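Local coordinates for envelopment polyprotein (PDB 7A56) that probably fuses the viral envelope with a host-cell membrane, acting as a class II fusion glycoprotein that here adopts its trimeric postfusion form, at residues V109-S114 / M235-N240; I189-S194 / P239-V244; E196-E201 / I230-M235; E311-L316 / V326-S331; T395-I400 / Y409-N414. All coordinates share one frame; numbering follows the deposited sequence.

Contact 1. Residues V109-S114 / M235-N240; sequences VINKAS and MDSMPN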
# COMPACT_ATOMS: atom_id res chain seq x y z
N VAL A 109 14.74 13.35 5.10
CA VAL A 109 13.60 12.45 5.19
C VAL A 109 13.77 11.44 4.06
O VAL A 109 13.79 11.84 2.88
CB VAL A 109 12.24 13.13 5.02
CG1 VAL A 109 11.18 12.05 5.01
CG2 VAL A 109 11.94 14.18 6.17
N ILE A 110 13.88 10.17 4.40
CA ILE A 110 13.83 9.10 3.36
C ILE A 110 13.17 7.87 3.95
O ILE A 110 13.16 7.68 5.17
CB ILE A 110 15.20 8.68 2.83
CG1 ILE A 110 16.00 8.14 3.98
CG2 ILE A 110 15.93 9.83 2.16
CD1 ILE A 110 17.04 7.20 3.50
N ASN A 111 12.60 7.02 3.09
CA ASN A 111 12.17 5.71 3.57
C ASN A 111 13.21 4.69 3.06
O ASN A 111 13.91 4.93 2.07
CB ASN A 111 10.74 5.35 3.11
CG ASN A 111 9.63 5.98 3.98
OD1 ASN A 111 9.84 6.28 5.14
ND2 ASN A 111 8.44 6.13 3.41
N LYS A 112 13.37 3.60 3.79
CA LYS A 112 14.37 2.63 3.32
C LYS A 112 13.98 1.25 3.79
O LYS A 112 13.28 1.09 4.80
CB LYS A 112 15.79 2.95 3.85
CG LYS A 112 15.93 2.89 5.33
CD LYS A 112 17.35 3.38 5.77
CE LYS A 112 17.47 3.46 7.30
NZ LYS A 112 18.76 4.08 7.78
N ALA A 113 14.43 0.23 3.03
CA ALA A 113 14.32 -1.15 3.50
C ALA A 113 15.46 -1.98 2.88
O ALA A 113 16.11 -1.57 1.90
CB ALA A 113 12.94 -1.75 3.16
N SER A 114 15.75 -3.10 3.54
CA SER A 114 16.71 -4.06 3.03
C SER A 114 16.03 -4.95 1.99
O SER A 114 14.82 -5.20 2.03
CB SER A 114 17.27 -4.94 4.16
OG SER A 114 17.66 -4.11 5.27
N MET A 235 4.12 3.58 7.38
CA MET A 235 3.95 3.66 5.93
C MET A 235 4.24 2.32 5.31
O MET A 235 4.93 1.48 5.90
CB MET A 235 4.87 4.71 5.25
CG MET A 235 4.62 6.12 5.94
SD MET A 235 5.61 7.44 5.21
CE MET A 235 5.08 7.59 3.52
N ASP A 236 3.71 2.14 4.13
CA ASP A 236 3.90 0.90 3.38
C ASP A 236 4.03 1.34 1.90
O ASP A 236 3.17 1.17 1.06
CB ASP A 236 2.74 -0.06 3.66
CG ASP A 236 2.91 -1.38 2.91
OD1 ASP A 236 4.09 -1.69 2.61
OD2 ASP A 236 1.91 -2.07 2.62
N SER A 237 5.16 1.94 1.58
CA SER A 237 5.41 2.69 0.36
C SER A 237 6.36 1.92 -0.57
O SER A 237 6.31 2.12 -1.79
CB SER A 237 6.02 4.09 0.67
OG SER A 237 7.37 4.09 1.34
N MET A 238 7.10 1.00 -0.05
CA MET A 238 8.19 0.44 -0.85
C MET A 238 7.80 -0.93 -1.44
O MET A 238 7.07 -1.68 -0.81
CB MET A 238 9.43 0.30 0.01
CG MET A 238 9.98 1.81 0.46
SD MET A 238 11.52 1.59 1.20
CE MET A 238 12.69 1.20 -0.15
N PRO A 239 8.28 -1.22 -2.64
CA PRO A 239 7.80 -2.39 -3.38
C PRO A 239 8.29 -3.70 -2.78
O PRO A 239 9.38 -3.78 -2.21
CB PRO A 239 8.38 -2.19 -4.79
CG PRO A 239 9.61 -1.38 -4.58
CD PRO A 239 9.16 -0.37 -3.47
N ASN A 240 7.51 -4.75 -2.97
CA ASN A 240 7.93 -6.02 -2.38
C ASN A 240 9.00 -6.70 -3.23
O ASN A 240 9.95 -7.27 -2.70
CB ASN A 240 6.72 -6.94 -2.22
CG ASN A 240 6.52 -7.31 -0.79
OD1 ASN A 240 6.20 -6.45 0.07
ND2 ASN A 240 6.77 -8.59 -0.49
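Met238 lays its thioether against the backbone of the 109-114 strand, while Asn111 extends from the strand to hydrogen-bond Ser237. The packing is tightest over the peptide that links Lys112 to Ala113: Met238 SD lies 3.6 Å from Lys112 C, and Met238 CE is 3.8 Å from Ala113 N. The last torsion of Met238 (chi3 74°) bends the chain and brings this methyl back over the strand instead of carrying it onward. Ala113 CB closes the patch, 4.1 Å from Met238 SD.

Nearer the start of the strand the contact is polar. Asn111 ND2 donates to Ser237 OG at 3.1 Å, in a bent bond (136° at the hydrogen) whose acceptor is tilted out of the amide plane. The same nitrogen has a straight but weak bond to Met235 SD at 3.6 Å, the two side chains crossing at about a right angle.

Away from this patch the contact thins out. Lys112 projects from the opposite face of the strand and gives little more than its backbone to Met238. Asp236 points outward to an exposed position, where it packs on Asp236 of the third subunit, and Met235 also leans on Ile233 of the second subunit. The irregular connection between strands 226-231 and 241-245 thus packs across strand 98-134, with alternate residues Asn111 and Ala113 facing it, in the β-rich body of this class II fusion protein.

Contact 2. Residues I189-S194 / P239-V244; sequences IYKKSS and PNIIAV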
# COMPACT_ATOMS: atom_id res chain seq x y z
N ILE A 189 16.82 -9.70 -9.70
CA ILE A 189 15.56 -9.56 -9.01
C ILE A 189 15.83 -9.79 -7.53
O ILE A 189 16.57 -10.74 -7.15
CB ILE A 189 14.48 -10.51 -9.57
CG1 ILE A 189 13.88 -9.98 -10.90
CG2 ILE A 189 13.32 -10.64 -8.54
CD1 ILE A 189 14.81 -9.77 -12.09
N TYR A 190 15.28 -8.84 -6.70
CA TYR A 190 15.38 -8.79 -5.24
C TYR A 190 14.01 -8.72 -4.59
O TYR A 190 13.05 -8.19 -5.15
CB TYR A 190 16.15 -7.57 -4.78
CG TYR A 190 17.56 -7.51 -5.32
CD1 TYR A 190 17.82 -6.99 -6.58
CD2 TYR A 190 18.63 -7.90 -4.53
CE1 TYR A 190 19.13 -6.92 -7.08
CE2 TYR A 190 19.93 -7.82 -5.00
CZ TYR A 190 20.16 -7.32 -6.26
OH TYR A 190 21.46 -7.20 -6.72
N LYS A 191 13.94 -9.25 -3.37
CA LYS A 191 12.73 -9.20 -2.55
C LYS A 191 13.01 -8.38 -1.28
O LYS A 191 14.07 -8.53 -0.67
CB LYS A 191 12.30 -10.61 -2.17
CG LYS A 191 10.92 -10.67 -1.55
CD LYS A 191 10.61 -12.13 -1.20
CE LYS A 191 9.16 -12.29 -0.80
NZ LYS A 191 8.74 -13.74 -0.61
N LYS A 192 12.00 -7.63 -0.84
CA LYS A 192 12.12 -6.86 0.44
C LYS A 192 12.32 -7.84 1.60
O LYS A 192 11.61 -8.85 1.70
CB LYS A 192 10.86 -6.02 0.62
CG LYS A 192 10.86 -5.08 1.89
CD LYS A 192 9.84 -3.94 1.72
CE LYS A 192 8.44 -4.48 1.70
NZ LYS A 192 7.46 -3.48 1.14
N SER A 193 13.33 -7.58 2.45
CA SER A 193 13.75 -8.50 3.51
C SER A 193 13.85 -7.81 4.87
O SER A 193 14.63 -8.25 5.73
CB SER A 193 15.08 -9.17 3.14
OG SER A 193 16.14 -8.21 2.97
N SER A 194 13.07 -6.74 5.08
CA SER A 194 12.93 -6.06 6.36
C SER A 194 11.61 -5.30 6.33
O SER A 194 10.98 -5.15 5.28
CB SER A 194 14.09 -5.08 6.63
OG SER A 194 13.98 -3.96 5.78
N PRO A 239 8.28 -1.22 -2.64
CA PRO A 239 7.80 -2.39 -3.38
C PRO A 239 8.29 -3.70 -2.78
O PRO A 239 9.38 -3.78 -2.21
CB PRO A 239 8.38 -2.19 -4.79
CG PRO A 239 9.61 -1.38 -4.58
CD PRO A 239 9.16 -0.37 -3.47
N ASN A 240 7.51 -4.75 -2.97
CA ASN A 240 7.93 -6.02 -2.38
C ASN A 240 9.00 -6.70 -3.23
O ASN A 240 9.95 -7.27 -2.70
CB ASN A 240 6.72 -6.94 -2.22
CG ASN A 240 6.52 -7.31 -0.79
OD1 ASN A 240 6.20 -6.45 0.07
ND2 ASN A 240 6.77 -8.59 -0.49
N ILE A 241 8.88 -6.62 -4.54
CA ILE A 241 9.86 -7.21 -5.45
C ILE A 241 10.29 -6.13 -6.42
O ILE A 241 9.48 -5.35 -6.90
CB ILE A 241 9.28 -8.44 -6.18
CG1 ILE A 241 9.12 -9.58 -5.16
CG2 ILE A 241 10.23 -8.92 -7.35
CD1 ILE A 241 8.45 -10.80 -5.65
N ILE A 242 11.57 -6.12 -6.74
CA ILE A 242 12.11 -5.18 -7.71
C ILE A 242 13.02 -5.91 -8.70
O ILE A 242 13.55 -6.98 -8.42
CB ILE A 242 12.94 -4.07 -7.01
CG1 ILE A 242 14.09 -4.72 -6.21
CG2 ILE A 242 12.00 -3.20 -6.16
CD1 ILE A 242 15.14 -3.68 -5.67
N ALA A 243 13.27 -5.24 -9.82
CA ALA A 243 14.24 -5.73 -10.77
C ALA A 243 15.23 -4.60 -11.00
O ALA A 243 14.86 -3.44 -11.02
CB ALA A 243 13.58 -6.19 -12.08
N VAL A 244 16.51 -4.95 -11.08
CA VAL A 244 17.59 -3.97 -11.12
C VAL A 244 18.39 -4.19 -12.40
O VAL A 244 18.80 -5.32 -12.69
CB VAL A 244 18.49 -4.09 -9.88
CG1 VAL A 244 19.68 -3.15 -10.00
CG2 VAL A 244 17.65 -3.74 -8.60
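Tyr190 and Ile242 form a hydrogen-bonded antiparallel pair, Tyr190 N giving to Ile242 O at 3.1 Å and Ile242 N returning to Tyr190 O at 3.0 Å. Lys192 N continues the pattern to Asn240 O at 2.8 Å, just before strand 241-244 begins. On one face of the pairing, Ile189 CG2 meets Ile241 CG2 at 3.7 Å and Ile189 CD1 rests near Ala243 CB. On the other, Tyr190 CB packs on Ile242 CG1, and the ring meets Val244 through CE1, 3.8 Å from Val244 CG2. The C-alpha hydrogens of Ile189, Ile241 and Lys191 add contacts to the carbonyl oxygens opposite them.

These strands are neighbours in antiparallel β-structure: 187-192 pairs along its other edge with strand 98-134, and 241-245 pairs with 248-251. Beyond the backbone bonds, Lys192 bends at its third torsion (chi3 66°), which carries CE to the Asn240 side chain. Its amine bonds Asn240 OD1 only weakly, at 3.4 Å, and is held mainly by Met238 O. Lys191 instead runs out extended, and its NZ forms a salt bridge with Asp256. Further out, Ile254 covers both Ile189 and Ile241, while Val249 and Val251 back Ile242.

Contact 3. Residues E196-E201 / I230-M235; sequences EQKDVE and IQTIQM. With PO4 (phosphate ion), chain J.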
# COMPACT_ATOMS: atom_id res chain seq x y z
N GLU A 196 9.96 -1.68 6.26
CA GLU A 196 10.56 -0.42 5.86
C GLU A 196 10.56 0.50 7.07
O GLU A 196 9.83 0.28 8.02
CB GLU A 196 9.80 0.23 4.69
CG GLU A 196 8.36 0.73 5.02
CD GLU A 196 7.75 1.49 3.82
OE1 GLU A 196 7.40 0.83 2.82
OE2 GLU A 196 7.63 2.73 3.84
N GLN A 197 11.45 1.49 7.05
CA GLN A 197 11.51 2.44 8.17
C GLN A 197 11.76 3.83 7.63
O GLN A 197 12.34 4.01 6.55
CB GLN A 197 12.60 2.01 9.19
CG GLN A 197 14.01 2.00 8.63
CD GLN A 197 14.95 1.38 9.62
OE1 GLN A 197 14.88 0.16 9.86
NE2 GLN A 197 15.79 2.19 10.26
N LYS A 198 11.30 4.83 8.38
CA LYS A 198 11.63 6.21 8.11
C LYS A 198 12.99 6.54 8.69
O LYS A 198 13.38 6.03 9.74
CB LYS A 198 10.60 7.15 8.75
CG LYS A 198 9.20 6.79 8.35
CD LYS A 198 8.24 7.73 9.01
CE LYS A 198 6.87 7.25 8.66
NZ LYS A 198 6.35 6.17 9.66
N ASP A 199 13.72 7.41 7.99
CA ASP A 199 14.98 7.95 8.48
C ASP A 199 14.85 9.48 8.43
O ASP A 199 14.88 10.05 7.33
CB ASP A 199 16.12 7.40 7.61
CG ASP A 199 17.49 7.96 8.00
OD1 ASP A 199 17.62 8.71 8.99
OD2 ASP A 199 18.47 7.64 7.29
N VAL A 200 14.67 10.12 9.59
CA VAL A 200 14.36 11.55 9.67
C VAL A 200 15.39 12.21 10.57
O VAL A 200 15.63 11.76 11.70
CB VAL A 200 12.93 11.83 10.18
CG1 VAL A 200 12.65 13.35 10.33
CG2 VAL A 200 11.91 11.21 9.24
N GLU A 201 16.00 13.27 10.06
CA GLU A 201 16.91 14.06 10.85
C GLU A 201 16.43 15.50 10.85
O GLU A 201 16.11 16.06 9.79
CB GLU A 201 18.33 13.95 10.29
CG GLU A 201 19.38 14.80 11.07
CD GLU A 201 20.71 14.83 10.32
OE1 GLU A 201 20.69 14.90 9.07
OE2 GLU A 201 21.76 14.73 10.96
N ILE A 230 8.39 14.01 16.42
CA ILE A 230 7.70 13.68 15.18
C ILE A 230 6.40 12.92 15.50
O ILE A 230 6.38 12.02 16.36
CB ILE A 230 8.61 12.88 14.24
CG1 ILE A 230 7.88 12.66 12.93
CG2 ILE A 230 9.03 11.56 14.93
CD1 ILE A 230 8.84 12.00 11.80
N GLN A 231 5.31 13.31 14.87
CA GLN A 231 4.08 12.53 14.84
C GLN A 231 3.95 11.92 13.44
O GLN A 231 4.17 12.60 12.43
CB GLN A 231 2.87 13.44 15.16
CG GLN A 231 2.95 14.06 16.54
CD GLN A 231 3.04 13.02 17.65
OE1 GLN A 231 2.24 12.05 17.68
NE2 GLN A 231 4.03 13.20 18.56
N THR A 232 3.65 10.64 13.37
CA THR A 232 3.66 9.98 12.08
C THR A 232 2.70 8.81 12.09
O THR A 232 1.95 8.59 13.06
CB THR A 232 5.10 9.55 11.74
OG1 THR A 232 5.15 8.94 10.41
CG2 THR A 232 5.56 8.52 12.78
N ILE A 233 2.74 8.01 11.00
CA ILE A 233 1.92 6.83 10.86
C ILE A 233 2.78 5.82 10.10
O ILE A 233 3.62 6.20 9.29
CB ILE A 233 0.60 7.17 10.10
CG1 ILE A 233 -0.30 8.11 10.93
CG2 ILE A 233 -0.27 5.92 9.72
CD1 ILE A 233 -1.43 8.67 10.15
N GLN A 234 2.63 4.56 10.44
CA GLN A 234 3.38 3.53 9.72
C GLN A 234 3.08 3.60 8.22
O GLN A 234 1.91 3.68 7.84
CB GLN A 234 2.99 2.17 10.26
CG GLN A 234 3.84 1.04 9.67
CD GLN A 234 3.62 -0.26 10.47
OE1 GLN A 234 4.49 -1.10 10.58
NE2 GLN A 234 2.47 -0.37 11.07
N MET A 235 4.12 3.58 7.38
CA MET A 235 3.95 3.66 5.93
C MET A 235 4.24 2.32 5.31
O MET A 235 4.93 1.48 5.90
CB MET A 235 4.87 4.71 5.25
CG MET A 235 4.62 6.12 5.94
SD MET A 235 5.61 7.44 5.21
CE MET A 235 5.08 7.59 3.52
P PO4 J . 18.08 1.38 13.37
O1 PO4 J . 18.50 1.61 11.94
O2 PO4 J . 18.61 0.03 13.83
O3 PO4 J . 16.58 1.42 13.53
O4 PO4 J . 18.64 2.49 14.23
O HOH W 1 6.92 3.61 8.35
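Lys198 reaches from strand 197-206 to Thr232 and Ile233, in the chain that follows strand 226-231. The first strand pairs with strand 98-134; the second belongs to an antiparallel sheet with 335-343. No backbone pairing joins the two segments, whose nearest CA atoms are 7.8 Å apart at Glu196 and Met235; side chains bridge them.

The polar interactions gather at the lysine tip. Lys198 NZ donates to Ile233 O at 2.8 Å, approaching well above the carbonyl plane; the final bend of the chain (chi4 87°) places NZ there. A water accepts from both Lys198 NZ, at 2.9 Å, and Met235 N, at 3.0 Å. Thr232 OG1, met tip to tip, lies 3.1 Å from Lys198 NZ; Thr232 OG1 is hydrogen-bonded to Val333 O. The nearby carboxylate of Glu196 packs beside Met235 O, its OE1 being engaged by the backbone N of Ser237 and Met238.

Apolar contact is made by Lys198 CE, 3.7 Å from Met235 SD, and by Val200 CG2 and Ile230 CD1, which meet tip to tip at 4.1 Å.

Gln197 NE2 donates at 3.2 Å to O1 of a phosphate, probably from the crystallisation liquor, which Lys398 and Lys390 of the third subunit bind as well.

Contact 4. Residues E311-L316 / V326-S331; sequences EQDNTL and VHKKVS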
# COMPACT_ATOMS: atom_id res chain seq x y z
N GLU A 311 8.51 -0.61 -15.62
CA GLU A 311 8.71 0.84 -15.44
C GLU A 311 9.80 1.12 -14.43
O GLU A 311 9.85 0.52 -13.34
CB GLU A 311 7.42 1.50 -15.01
CG GLU A 311 6.33 1.35 -16.05
CD GLU A 311 5.17 2.30 -15.82
OE1 GLU A 311 5.02 2.79 -14.67
OE2 GLU A 311 4.43 2.57 -16.80
N GLN A 312 10.69 2.03 -14.78
CA GLN A 312 11.71 2.40 -13.83
C GLN A 312 11.02 3.32 -12.83
O GLN A 312 10.17 4.13 -13.22
CB GLN A 312 12.86 3.12 -14.53
CG GLN A 312 13.95 3.46 -13.55
CD GLN A 312 14.76 4.64 -13.98
OE1 GLN A 312 14.66 5.10 -15.11
NE2 GLN A 312 15.60 5.13 -13.08
N ASP A 313 11.33 3.16 -11.56
CA ASP A 313 10.81 4.03 -10.51
C ASP A 313 11.96 4.94 -10.07
O ASP A 313 12.84 4.53 -9.30
CB ASP A 313 10.19 3.19 -9.39
CG ASP A 313 9.53 4.05 -8.29
OD1 ASP A 313 9.78 5.26 -8.24
OD2 ASP A 313 8.78 3.52 -7.45
N ASN A 314 11.94 6.18 -10.55
CA ASN A 314 12.98 7.15 -10.22
C ASN A 314 12.99 7.54 -8.75
O ASN A 314 14.00 8.08 -8.31
CB ASN A 314 12.83 8.42 -11.04
CG ASN A 314 13.44 8.27 -12.39
OD1 ASN A 314 12.75 8.32 -13.40
ND2 ASN A 314 14.75 8.02 -12.41
N THR A 315 11.95 7.23 -7.98
CA THR A 315 12.02 7.56 -6.55
C THR A 315 12.87 6.56 -5.79
O THR A 315 13.25 6.83 -4.65
CB THR A 315 10.62 7.61 -5.94
OG1 THR A 315 10.05 6.29 -5.85
CG2 THR A 315 9.69 8.59 -6.75
N LEU A 316 13.21 5.41 -6.41
CA LEU A 316 14.00 4.39 -5.71
C LEU A 316 15.45 4.48 -6.16
O LEU A 316 15.74 4.60 -7.36
CB LEU A 316 13.49 2.96 -6.01
CG LEU A 316 12.02 2.70 -5.62
CD1 LEU A 316 11.44 1.40 -6.16
CD2 LEU A 316 11.83 2.72 -4.10
N VAL A 326 17.66 -0.30 -0.23
CA VAL A 326 17.02 0.60 -1.17
C VAL A 326 16.43 1.78 -0.38
O VAL A 326 15.86 1.60 0.71
CB VAL A 326 15.95 -0.10 -2.01
CG1 VAL A 326 15.21 0.88 -2.98
CG2 VAL A 326 16.63 -1.34 -2.78
N HIS A 327 16.58 2.98 -0.97
CA HIS A 327 16.04 4.23 -0.40
C HIS A 327 14.94 4.73 -1.32
O HIS A 327 15.04 4.58 -2.55
CB HIS A 327 17.13 5.29 -0.29
CG HIS A 327 18.16 4.96 0.73
ND1 HIS A 327 19.25 5.77 0.98
CD2 HIS A 327 18.26 3.93 1.61
CE1 HIS A 327 19.97 5.26 1.96
NE2 HIS A 327 19.40 4.13 2.34
N LYS A 328 13.86 5.26 -0.74
CA LYS A 328 12.75 5.84 -1.49
C LYS A 328 12.62 7.32 -1.10
O LYS A 328 12.52 7.65 0.09
CB LYS A 328 11.41 5.15 -1.21
CG LYS A 328 10.29 5.71 -2.10
CD LYS A 328 8.95 5.03 -1.90
CE LYS A 328 7.87 5.76 -2.71
NZ LYS A 328 7.94 5.45 -4.20
N LYS A 329 12.60 8.18 -2.12
CA LYS A 329 12.20 9.57 -1.99
C LYS A 329 10.69 9.68 -1.90
O LYS A 329 9.95 9.10 -2.71
CB LYS A 329 12.71 10.37 -3.19
CG LYS A 329 14.21 10.35 -3.32
CD LYS A 329 14.71 11.34 -4.35
CE LYS A 329 15.43 10.63 -5.51
NZ LYS A 329 16.16 11.58 -6.41
N VAL A 330 10.24 10.46 -0.93
CA VAL A 330 8.87 10.54 -0.50
C VAL A 330 8.59 12.01 -0.23
O VAL A 330 9.50 12.84 -0.09
CB VAL A 330 8.61 9.69 0.77
CG1 VAL A 330 8.82 8.22 0.53
CG2 VAL A 330 9.53 10.14 1.96
N SER A 331 7.30 12.34 -0.13
CA SER A 331 6.96 13.70 0.21
C SER A 331 6.90 13.78 1.76
O SER A 331 7.89 13.50 2.42
CB SER A 331 5.68 14.09 -0.52
OG SER A 331 4.64 13.11 -0.40
O HOH W 2 7.75 2.82 -4.32
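Lys328 NZ donates to Thr315 OG1 at 2.8 Å, and the hydroxyl in turn donates to Asp313 OD1 at 2.6 Å, so the three groups form a chain of hydrogen bonds. Thr315 OG1 is thereby used both as acceptor and as donor. Asp313 OD1 takes a second bond from Thr315 N at 2.9 Å, and both donors come from the same face of the carboxylate plane. The other carboxylate oxygen, OD2, forms a long salt bridge with Lys328 NZ, at 3.9 Å. A water accepts from Lys328 NZ at 2.6 Å and gives a weak bond to Asp313 OD2. The positive amine would be expected to stabilise the negative charge of the aspartate.

The bond from Thr315 N to Asp313 OD1 closes an Asx turn, set on a type I β-turn from Asp313 to Leu316 that is closed by Leu316 N and Asp313 O, 3.0 Å apart. The turn leads into strand 316-318, which pairs antiparallel with 325-328; that strand pairs in turn with 98-134 through Lys328 N and Asn111 O.

Across the segments, Lys329 N gives to Thr315 O at 2.9 Å, and Lys328 CA and Leu316 CA place their hydrogens toward Thr315 O and His327 O. Lys328 keeps CG anti to its backbone N (chi1 -176°), and its chain lies beside Thr315, pointing the same way, before bending at the last torsion. Leu316 CD2 packs 3.8 Å from Lys328 CB and also meets Val326 CG1. The His327 imidazole turns away and bonds Glu325.

Contact 5. Residues T395-I400 / Y409-N414; sequences TYIKII and YSIKLN. With PO4 (phosphate ion), chain B.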
# COMPACT_ATOMS: atom_id res chain seq x y z
N THR A 395 3.13 13.82 -13.74
CA THR A 395 4.41 13.69 -13.05
C THR A 395 4.35 12.49 -12.11
O THR A 395 3.29 11.98 -11.78
CB THR A 395 4.79 14.95 -12.25
OG1 THR A 395 3.83 15.15 -11.20
CG2 THR A 395 4.73 16.16 -13.14
N TYR A 396 5.52 12.05 -11.66
CA TYR A 396 5.62 10.93 -10.74
C TYR A 396 6.14 11.37 -9.38
O TYR A 396 6.38 10.53 -8.50
CB TYR A 396 6.51 9.83 -11.35
CG TYR A 396 5.80 9.03 -12.44
CD1 TYR A 396 5.78 9.47 -13.78
CD2 TYR A 396 5.19 7.81 -12.15
CE1 TYR A 396 5.15 8.75 -14.75
CE2 TYR A 396 4.57 7.06 -13.15
CZ TYR A 396 4.56 7.54 -14.45
OH TYR A 396 3.94 6.86 -15.44
N ILE A 397 6.27 12.67 -9.18
CA ILE A 397 6.51 13.30 -7.88
C ILE A 397 5.70 14.59 -7.88
O ILE A 397 5.51 15.22 -8.94
CB ILE A 397 8.00 13.64 -7.58
CG1 ILE A 397 8.58 14.54 -8.69
CG2 ILE A 397 8.78 12.32 -7.34
CD1 ILE A 397 10.01 14.96 -8.49
N LYS A 398 5.29 15.02 -6.68
CA LYS A 398 4.62 16.32 -6.53
C LYS A 398 5.54 17.39 -5.94
O LYS A 398 5.33 18.57 -6.21
CB LYS A 398 3.36 16.20 -5.64
CG LYS A 398 2.31 15.21 -6.13
CD LYS A 398 1.78 15.65 -7.52
CE LYS A 398 1.12 17.04 -7.52
NZ LYS A 398 0.56 17.40 -8.90
N ILE A 399 6.58 17.00 -5.23
CA ILE A 399 7.51 17.97 -4.66
C ILE A 399 8.90 17.40 -4.88
O ILE A 399 9.09 16.18 -4.95
CB ILE A 399 7.23 18.22 -3.16
CG1 ILE A 399 7.50 16.97 -2.38
CG2 ILE A 399 5.78 18.58 -2.92
CD1 ILE A 399 7.67 17.24 -0.90
N ILE A 400 9.87 18.30 -5.04
CA ILE A 400 11.25 17.92 -5.29
C ILE A 400 12.16 18.69 -4.34
O ILE A 400 12.00 19.90 -4.14
CB ILE A 400 11.64 18.16 -6.77
CG1 ILE A 400 12.96 17.45 -7.14
CG2 ILE A 400 11.63 19.68 -7.07
CD1 ILE A 400 13.28 17.50 -8.66
N TYR A 409 19.15 17.15 -11.91
CA TYR A 409 17.95 16.52 -11.38
C TYR A 409 17.27 15.82 -12.54
O TYR A 409 17.31 16.33 -13.66
CB TYR A 409 16.99 17.56 -10.76
CG TYR A 409 17.61 18.34 -9.62
CD1 TYR A 409 18.50 19.38 -9.87
CD2 TYR A 409 17.30 18.02 -8.28
CE1 TYR A 409 19.09 20.07 -8.83
CE2 TYR A 409 17.89 18.72 -7.23
CZ TYR A 409 18.77 19.73 -7.52
OH TYR A 409 19.35 20.39 -6.49
N SER A 410 16.69 14.64 -12.33
CA SER A 410 15.96 14.00 -13.42
C SER A 410 14.57 13.60 -12.96
O SER A 410 14.39 13.18 -11.82
CB SER A 410 16.70 12.78 -13.98
OG SER A 410 17.03 11.88 -12.96
N ILE A 411 13.60 13.69 -13.87
CA ILE A 411 12.21 13.36 -13.56
C ILE A 411 11.63 12.56 -14.72
O ILE A 411 12.11 12.62 -15.85
CB ILE A 411 11.32 14.60 -13.35
CG1 ILE A 411 11.18 15.43 -14.63
CG2 ILE A 411 11.78 15.42 -12.14
CD1 ILE A 411 10.47 16.76 -14.37
N LYS A 412 10.58 11.81 -14.42
CA LYS A 412 9.86 11.05 -15.44
C LYS A 412 8.46 11.64 -15.59
O LYS A 412 7.84 12.03 -14.59
CB LYS A 412 9.81 9.57 -15.08
CG LYS A 412 8.90 8.73 -15.94
CD LYS A 412 8.99 7.25 -15.57
CE LYS A 412 8.30 6.91 -14.24
NZ LYS A 412 8.02 5.42 -14.10
N LEU A 413 8.02 11.78 -16.84
CA LEU A 413 6.74 12.38 -17.19
C LEU A 413 5.90 11.42 -18.03
O LEU A 413 6.42 10.59 -18.78
CB LEU A 413 6.91 13.68 -17.97
CG LEU A 413 7.72 14.78 -17.27
CD1 LEU A 413 7.83 15.97 -18.22
CD2 LEU A 413 7.14 15.18 -15.91
N ASN A 414 4.61 11.56 -17.91
CA ASN A 414 3.67 10.82 -18.73
C ASN A 414 2.96 11.87 -19.57
O ASN A 414 2.07 12.56 -19.07
CB ASN A 414 2.70 10.03 -17.87
CG ASN A 414 1.55 9.44 -18.66
OD1 ASN A 414 0.39 9.87 -18.53
ND2 ASN A 414 1.86 8.45 -19.47
P PO4 B . -1.58 20.18 -9.90
O1 PO4 B . -2.81 19.37 -10.23
O2 PO4 B . -0.73 20.31 -11.16
O3 PO4 B . -0.76 19.54 -8.81
O4 PO4 B . -2.00 21.54 -9.40
O HOH W 3 7.90 13.21 -12.13
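A turn at the third torsion of Lys412 (chi3 74°), after an extended start, swings CE over the ring of Tyr396. CE sits above the centre of that ring, 3.5 Å from the centroid and 6° off the normal, in a CH-pi contact. The amine follows at 4.1 Å from the same centroid, 16° off the normal, as a cation-pi interaction. The amine is hydrogen-bonded to Gln312 O, with the ring face as a further partner.

The backbones are joined here through water, which accepts from Tyr396 N and donates to Lys412 O, at 2.7 Å each. Thr395 OG1 gives to Ile397 O at 2.8 Å, which ties Thr395 to the backbone two residues on, while Thr395 CG2 lies beside Leu413 CD2.

Further along, Ile397 CD1 meets Ile411 CG2 at 4.1 Å, the two side chains crossing at about a right angle, and Ile400 CD1 packs on Tyr409 CD2 at the same distance. Ile389 and Val426 add to this apolar layer. After the short edge strand 394-395 the chain crosses over to the other sheet as strand 399-402, so Ile397, Ile400 and Ile411 pack between the two sheets. Two facing four-stranded sheets of this kind form a β-sandwich, consistent with the immunoglobulin-like domain III of class II fusion proteins.

In the fold
Contacts 1 to 4 share one β-rich region around strand 98-134, and contact 5 lies in the sandwich docked against it. The centre of contact 1 is about 11 Å from that of contact 2, 10 Å from contact 3 and 9 Å from contact 4; it shares Pro239 and Asn240 with contact 2 and Met235 with contact 3. Contact 4 lies where the two bodies meet: its centre is about 10 Å from that of contact 5 and the two touch, whereas the centres of contacts 1 and 5 are about 18 Å apart, with no touch. Between subunits, phosphates, probably from the crystallisation liquor, link Gln197 of contact 3 to Lys398 of contact 5 on a neighbouring subunit.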